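Local coordinates for protein GMP reductase (Trypanosoma brucei brucei, PDB 6JIG) that probably catalyses the irreversible NADPH-dependent deamination of GMP to IMP, and is allosterically regulated through a CBS module that binds guanine nucleotides, at residues L206-L209 and S210-V213; A296-A299 and L300-G304. The protein carries 1 engineered substitution. One frame throughout, in Å; residues are numbered along the deposited sequence.

Interaction 1. Residues L206-L209 and S210-V213; sequences LVTL and SDVV. With 5GP (guanosine-5'-monophosphate), chain C.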
ATOM      1  N   LEU A 206     -51.648  25.471  25.234  1.00 41.35           N
ATOM      2  CA  LEU A 206     -51.858  25.600  23.801  1.00 39.44           C
ATOM      3  C   LEU A 206     -51.865  24.212  23.184  1.00 39.80           C
ATOM      4  O   LEU A 206     -51.040  23.364  23.545  1.00 40.16           O
ATOM      5  CB  LEU A 206     -50.769  26.468  23.159  1.00 42.07           C
ATOM      6  CG  LEU A 206     -50.777  26.491  21.632  1.00 40.93           C
ATOM      7  CD1 LEU A 206     -52.030  27.250  21.147  1.00 42.05           C
ATOM      8  CD2 LEU A 206     -49.485  27.120  21.094  1.00 41.87           C
ATOM      9  N   VAL A 207     -52.804  23.972  22.268  1.00 38.14           N
ATOM     10  CA  VAL A 207     -52.806  22.769  21.443  1.00 43.07           C
ATOM     11  C   VAL A 207     -52.627  23.196  19.993  1.00 43.50           C
ATOM     12  O   VAL A 207     -53.338  24.087  19.513  1.00 43.69           O
ATOM     13  CB  VAL A 207     -54.096  21.947  21.617  1.00 42.16           C
ATOM     14  CG1 VAL A 207     -53.940  20.581  20.947  1.00 39.05           C
ATOM     15  CG2 VAL A 207     -54.439  21.795  23.097  1.00 40.98           C
ATOM     16  N   THR A 208     -51.674  22.573  19.300  1.00 40.93           N
ATOM     17  CA  THR A 208     -51.366  22.918  17.921  1.00 40.25           C
ATOM     18  C   THR A 208     -51.730  21.780  16.979  1.00 42.72           C
ATOM     19  O   THR A 208     -51.685  20.600  17.345  1.00 41.72           O
ATOM     20  CB  THR A 208     -49.880  23.251  17.736  1.00 47.22           C
ATOM     21  OG1 THR A 208     -49.115  22.048  17.834  1.00 43.22           O
ATOM     22  CG2 THR A 208     -49.418  24.210  18.791  1.00 44.19           C
ATOM     23  N   LEU A 209     -52.067  22.160  15.748  1.00 40.39           N
ATOM     24  CA  LEU A 209     -52.390  21.180  14.722  1.00 45.40           C
ATOM     25  C   LEU A 209     -51.227  20.227  14.484  1.00 42.56           C
ATOM     26  O   LEU A 209     -51.438  19.027  14.264  1.00 41.60           O
ATOM     27  CB  LEU A 209     -52.772  21.901  13.431  1.00 43.40           C
ATOM     28  CG  LEU A 209     -52.937  21.096  12.151  1.00 46.77           C
ATOM     29  CD1 LEU A 209     -54.058  20.077  12.306  1.00 46.69           C
ATOM     30  CD2 LEU A 209     -53.210  22.031  10.991  1.00 49.76           C
ATOM     31  N   SER A 210     -49.990  20.743  14.523  1.00 41.91           N
ATOM     32  CA  SER A 210     -48.821  19.888  14.310  1.00 44.96           C
ATOM     33  C   SER A 210     -48.810  18.723  15.285  1.00 41.46           C
ATOM     34  O   SER A 210     -48.532  17.581  14.906  1.00 40.87           O
ATOM     35  CB  SER A 210     -47.527  20.699  14.462  1.00 46.02           C
ATOM     36  OG  SER A 210     -47.437  21.713  13.480  1.00 56.45           O
ATOM     37  N   ASP A 211     -49.082  19.005  16.557  1.00 42.42           N
ATOM     38  CA  ASP A 211     -49.094  17.962  17.575  1.00 42.15           C
ATOM     39  C   ASP A 211     -50.270  17.017  17.381  1.00 41.18           C
ATOM     40  O   ASP A 211     -50.137  15.805  17.568  1.00 43.51           O
ATOM     41  CB  ASP A 211     -49.151  18.595  18.961  1.00 41.46           C
ATOM     42  CG  ASP A 211     -47.846  19.235  19.367  1.00 42.59           C
ATOM     43  OD1 ASP A 211     -46.779  18.668  19.051  1.00 45.22           O
ATOM     44  OD2 ASP A 211     -47.876  20.298  20.020  1.00 42.04           O
ATOM     45  N   VAL A 212     -51.432  17.560  17.020  1.00 40.56           N
ATOM     46  CA  VAL A 212     -52.611  16.726  16.795  1.00 40.50           C
ATOM     47  C   VAL A 212     -52.369  15.769  15.640  1.00 43.32           C
ATOM     48  O   VAL A 212     -52.678  14.573  15.726  1.00 45.39           O
ATOM     49  CB  VAL A 212     -53.850  17.611  16.548  1.00 41.56           C
ATOM     50  CG1 VAL A 212     -55.009  16.771  16.034  1.00 42.84           C
ATOM     51  CG2 VAL A 212     -54.236  18.353  17.828  1.00 38.32           C
ATOM     52  N   VAL A 213     -51.807  16.275  14.541  1.00 41.60           N
ATOM     53  CA  VAL A 213     -51.520  15.412  13.396  1.00 43.96           C
ATOM     54  C   VAL A 213     -50.596  14.270  13.802  1.00 43.96           C
ATOM     55  O   VAL A 213     -50.828  13.109  13.448  1.00 46.51           O
ATOM     56  CB  VAL A 213     -50.929  16.244  12.243  1.00 44.73           C
ATOM     57  CG1 VAL A 213     -50.230  15.348  11.224  1.00 44.01           C
ATOM     58  CG2 VAL A 213     -52.019  17.055  11.580  1.00 45.53           C
TER
HETATM   59  P   5GP C 602     -45.233  24.729  14.597  1.00 71.80           P
HETATM   60  O1P 5GP C 602     -46.410  24.284  13.761  1.00 64.00           O
HETATM   61  O2P 5GP C 602     -45.587  25.650  15.746  1.00 55.04           O
HETATM   62  O3P 5GP C 602     -43.925  24.967  13.866  1.00 66.18           O
HETATM   63  O5' 5GP C 602     -44.888  23.458  15.475  1.00 57.91           O
HETATM   64  C5' 5GP C 602     -45.029  23.567  16.872  1.00 49.09           C
HETATM   65  C4' 5GP C 602     -44.270  22.497  17.588  1.00 45.59           C
HETATM   66  O4' 5GP C 602     -43.483  23.145  18.632  1.00 41.27           O
HETATM   67  C3' 5GP C 602     -45.198  21.509  18.289  1.00 44.94           C
HETATM   68  O3' 5GP C 602     -44.638  20.196  18.291  1.00 40.68           O
HETATM   69  C2' 5GP C 602     -45.274  22.083  19.701  1.00 41.24           C
HETATM   70  O2' 5GP C 602     -45.650  21.174  20.711  1.00 41.83           O
HETATM   71  C1' 5GP C 602     -43.857  22.626  19.890  1.00 42.80           C
HETATM   72  N9  5GP C 602     -43.805  23.684  20.896  1.00 41.02           N
HETATM   73  C8  5GP C 602     -43.195  23.564  22.086  1.00 40.99           C
HETATM   74  N7  5GP C 602     -43.386  24.687  22.801  1.00 41.40           N
HETATM   75  C5  5GP C 602     -44.159  25.518  22.059  1.00 42.18           C
HETATM   76  C6  5GP C 602     -44.666  26.789  22.289  1.00 41.58           C
HETATM   77  O6  5GP C 602     -44.423  27.371  23.367  1.00 43.30           O
HETATM   78  N1  5GP C 602     -45.413  27.379  21.350  1.00 41.70           N
HETATM   79  C2  5GP C 602     -45.676  26.767  20.184  1.00 43.30           C
HETATM   80  N2  5GP C 602     -46.443  27.417  19.270  1.00 43.02           N
HETATM   81  N3  5GP C 602     -45.186  25.517  19.920  1.00 43.20           N
HETATM   82  C4  5GP C 602     -44.427  24.880  20.853  1.00 42.29           C
HETATM   83  O   HOH W   1     -50.233  20.797  21.021  1.00 40.26           O

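Interaction 2. Residues A296-A299 and L300-G304; sequences AAEA and LIDAG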
ATOM      1  N   ALA A 296     -23.471 -10.678  39.068  1.00 36.44           N
ATOM      2  CA  ALA A 296     -23.656  -9.231  39.013  1.00 34.77           C
ATOM      3  C   ALA A 296     -25.117  -8.872  38.762  1.00 37.30           C
ATOM      4  O   ALA A 296     -25.637  -7.913  39.349  1.00 34.06           O
ATOM      5  CB  ALA A 296     -22.762  -8.632  37.925  1.00 36.10           C
ATOM      6  N   ALA A 297     -25.787  -9.615  37.881  1.00 34.29           N
ATOM      7  CA  ALA A 297     -27.209  -9.363  37.654  1.00 36.17           C
ATOM      8  C   ALA A 297     -27.997  -9.563  38.941  1.00 36.82           C
ATOM      9  O   ALA A 297     -28.846  -8.735  39.304  1.00 38.71           O
ATOM     10  CB  ALA A 297     -27.733 -10.276  36.543  1.00 34.83           C
ATOM     11  N   GLU A 298     -27.726 -10.659  39.645  1.00 36.87           N
ATOM     12  CA  GLU A 298     -28.412 -10.927  40.902  1.00 39.88           C
ATOM     13  C   GLU A 298     -28.231  -9.776  41.882  1.00 39.24           C
ATOM     14  O   GLU A 298     -29.194  -9.332  42.517  1.00 39.88           O
ATOM     15  CB  GLU A 298     -27.891 -12.235  41.506  1.00 41.54           C
ATOM     16  CG  GLU A 298     -28.540 -12.622  42.836  1.00 45.45           C
ATOM     17  CD  GLU A 298     -29.962 -13.135  42.665  1.00 51.99           C
ATOM     18  OE1 GLU A 298     -30.243 -13.745  41.607  1.00 53.54           O
ATOM     19  OE2 GLU A 298     -30.796 -12.935  43.584  1.00 50.81           O
ATOM     20  N   ALA A 299     -27.009  -9.247  41.984  1.00 38.24           N
ATOM     21  CA  ALA A 299     -26.737  -8.210  42.976  1.00 38.09           C
ATOM     22  C   ALA A 299     -27.457  -6.910  42.635  1.00 42.06           C
ATOM     23  O   ALA A 299     -28.009  -6.237  43.520  1.00 40.81           O
ATOM     24  CB  ALA A 299     -25.223  -7.976  43.085  1.00 39.60           C
ATOM     25  N   LEU A 300     -27.441  -6.522  41.364  1.00 38.23           N
ATOM     26  CA  LEU A 300     -28.091  -5.274  40.997  1.00 37.83           C
ATOM     27  C   LEU A 300     -29.608  -5.403  41.081  1.00 40.05           C
ATOM     28  O   LEU A 300     -30.289  -4.465  41.511  1.00 39.15           O
ATOM     29  CB  LEU A 300     -27.647  -4.823  39.602  1.00 36.28           C
ATOM     30  CG  LEU A 300     -26.229  -4.231  39.474  1.00 38.36           C
ATOM     31  CD1 LEU A 300     -26.080  -3.566  38.119  1.00 39.13           C
ATOM     32  CD2 LEU A 300     -25.953  -3.221  40.561  1.00 43.42           C
ATOM     33  N   ILE A 301     -30.154  -6.564  40.705  1.00 37.21           N
ATOM     34  CA  ILE A 301     -31.590  -6.781  40.866  1.00 41.91           C
ATOM     35  C   ILE A 301     -31.976  -6.732  42.344  1.00 43.48           C
ATOM     36  O   ILE A 301     -32.976  -6.107  42.721  1.00 41.39           O
ATOM     37  CB  ILE A 301     -32.018  -8.107  40.218  1.00 41.92           C
ATOM     38  CG1 ILE A 301     -31.834  -8.049  38.694  1.00 34.46           C
ATOM     39  CG2 ILE A 301     -33.476  -8.420  40.571  1.00 40.67           C
ATOM     40  CD1 ILE A 301     -31.949  -9.398  38.031  1.00 35.49           C
ATOM     41  N   ASP A 302     -31.196  -7.397  43.201  1.00 41.09           N
ATOM     42  CA  ASP A 302     -31.470  -7.367  44.637  1.00 43.01           C
ATOM     43  C   ASP A 302     -31.358  -5.955  45.202  1.00 44.68           C
ATOM     44  O   ASP A 302     -32.021  -5.629  46.195  1.00 43.36           O
ATOM     45  CB  ASP A 302     -30.507  -8.304  45.380  1.00 44.26           C
ATOM     46  CG  ASP A 302     -30.825  -9.778  45.164  1.00 45.54           C
ATOM     47  OD1 ASP A 302     -31.911 -10.108  44.651  1.00 48.19           O
ATOM     48  OD2 ASP A 302     -29.965 -10.614  45.506  1.00 51.24           O
ATOM     49  N   ALA A 303     -30.524  -5.105  44.597  1.00 39.01           N
ATOM     50  CA  ALA A 303     -30.446  -3.718  45.036  1.00 42.80           C
ATOM     51  C   ALA A 303     -31.638  -2.889  44.575  1.00 43.18           C
ATOM     52  O   ALA A 303     -31.767  -1.739  45.009  1.00 43.10           O
ATOM     53  CB  ALA A 303     -29.146  -3.069  44.549  1.00 42.34           C
ATOM     54  N   GLY A 304     -32.502  -3.442  43.726  1.00 41.07           N
ATOM     55  CA  GLY A 304     -33.700  -2.769  43.268  1.00 42.17           C
ATOM     56  C   GLY A 304     -33.716  -2.294  41.823  1.00 42.05           C
ATOM     57  O   GLY A 304     -34.661  -1.592  41.439  1.00 38.71           O
TER

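Interaction 1. Residues L206-L209 and S210-V213
Thr-208 caps the N-terminus of helix 209-216 by accepting from Asp-211 N, a local contact where strand 203-208 of the second CBS motif runs into that helix. With chi1 at 72°, the hydroxyl OG1 of Thr-208 sits between its own backbone N and carbonyl carbon and accepts from Asp-211 N at 3.3 Å and 161°. The same OG1 donates weakly to Asp-211 OD2. A water bridges the two residues as well, accepting from Thr-208 N at 2.9 Å and donating to Asp-211 OD2 at 2.6 Å. This cap borders the nucleotide pocket of the CBS module. The carboxylate of Asp-211 meets the two ribose hydroxyls: OD2 takes a very short 2.5 Å bond from O2' of the bound GMP, and OD1 lies 2.7 Å from O3' of the same ribose. One residue earlier, Ser-210 OG donates to the phosphate oxygen O1P of GMP at 2.8 Å, so consecutive residues of the first turn reach the phosphate and the ribose hydroxyls. On the apolar side, Val-207 CG1 meets Val-212 CG2 at 3.8 Å, the two side chains at about a right angle, against Val-182 of helix 179-189. Leu-209 CD1 touches Val-213 CG2, beside His-148 and Lys-151 of the second subunit.

Interaction 2. Residues A296-A299 and L300-G304
Four successive backbone bonds of the i to i+4 kind, all 2.9 to 3.0 Å long, tie residues 296-299 to 300-303: Leu-300 N to Ala-296 O, Ile-301 N to Ala-297 O, Asp-302 N to Glu-298 O, and Ala-303 N to Ala-299 O. The last is the most bent, with an N-H...O angle of 139°, and just beyond it Gly-304 turns to positive phi in a Schellman motif, its N bonded to Ile-301 O. One turn apart on the outer face, Glu-298 and Asp-302 bring their carboxylates together. A bend at chi2 (74°) folds the Glu-298 chain so that OE2 lies 3.1 Å from Asp-302 OD2 and 3.2 Å from Asp-302 OD1. The two carboxylate planes stand 71° apart. The closeness is probably tolerated because Arg-344 NH1, from helix 330-344, makes salt bridges to both Glu-298 OE2 and Asp-302 OD1 and so probably offsets much of the negative charge. Helix 294-302 is the crossover helix of a right-handed beta-alpha-beta unit in the TIM barrel, linking parallel strands 285-291 and 307-310. Its inner face carries Leu-300, whose CG passes 3.7 Å from Ala-296 O before the side chain packs on Ala-288 and Ile-291 of strand 285-291 and on Cys-268 and Ile-269 of helix 266-277. Ile-301 lies closer to the preceding turn: CG1, anti to its own carbonyl carbon, comes within 3.1 Å of Ala-297 O, a tight approach. Ile-301 also meets Ala-341 and the side chain of Arg-344, while Ala-297 packs on Val-340 of that same helix, and Ala-299 and Ala-303 both rest on Ile-269 of helix 266-277.

Interactions 1 and 2 belong to different modules of one chain and do not touch: their centres are 43 Å apart, their nearest atoms about 33 Å, and they lie on opposite sides of the chain's centre. Interaction 1 contacts GMP directly in the CBS module, the part implicated in allosteric regulation. Interaction 2 is barrel packing, with the side chain of Leu-300 about 13 Å from a bound GMP. Its helix is nonetheless near the predicted NAD(+) site, the side chains of Ala-296 and Leu-300 each being about 8 Å from those of Val-312 and Ile-260, respectively. The engineered Ala-318 replaces the predicted thioimidate-forming residue of the barrel's active site.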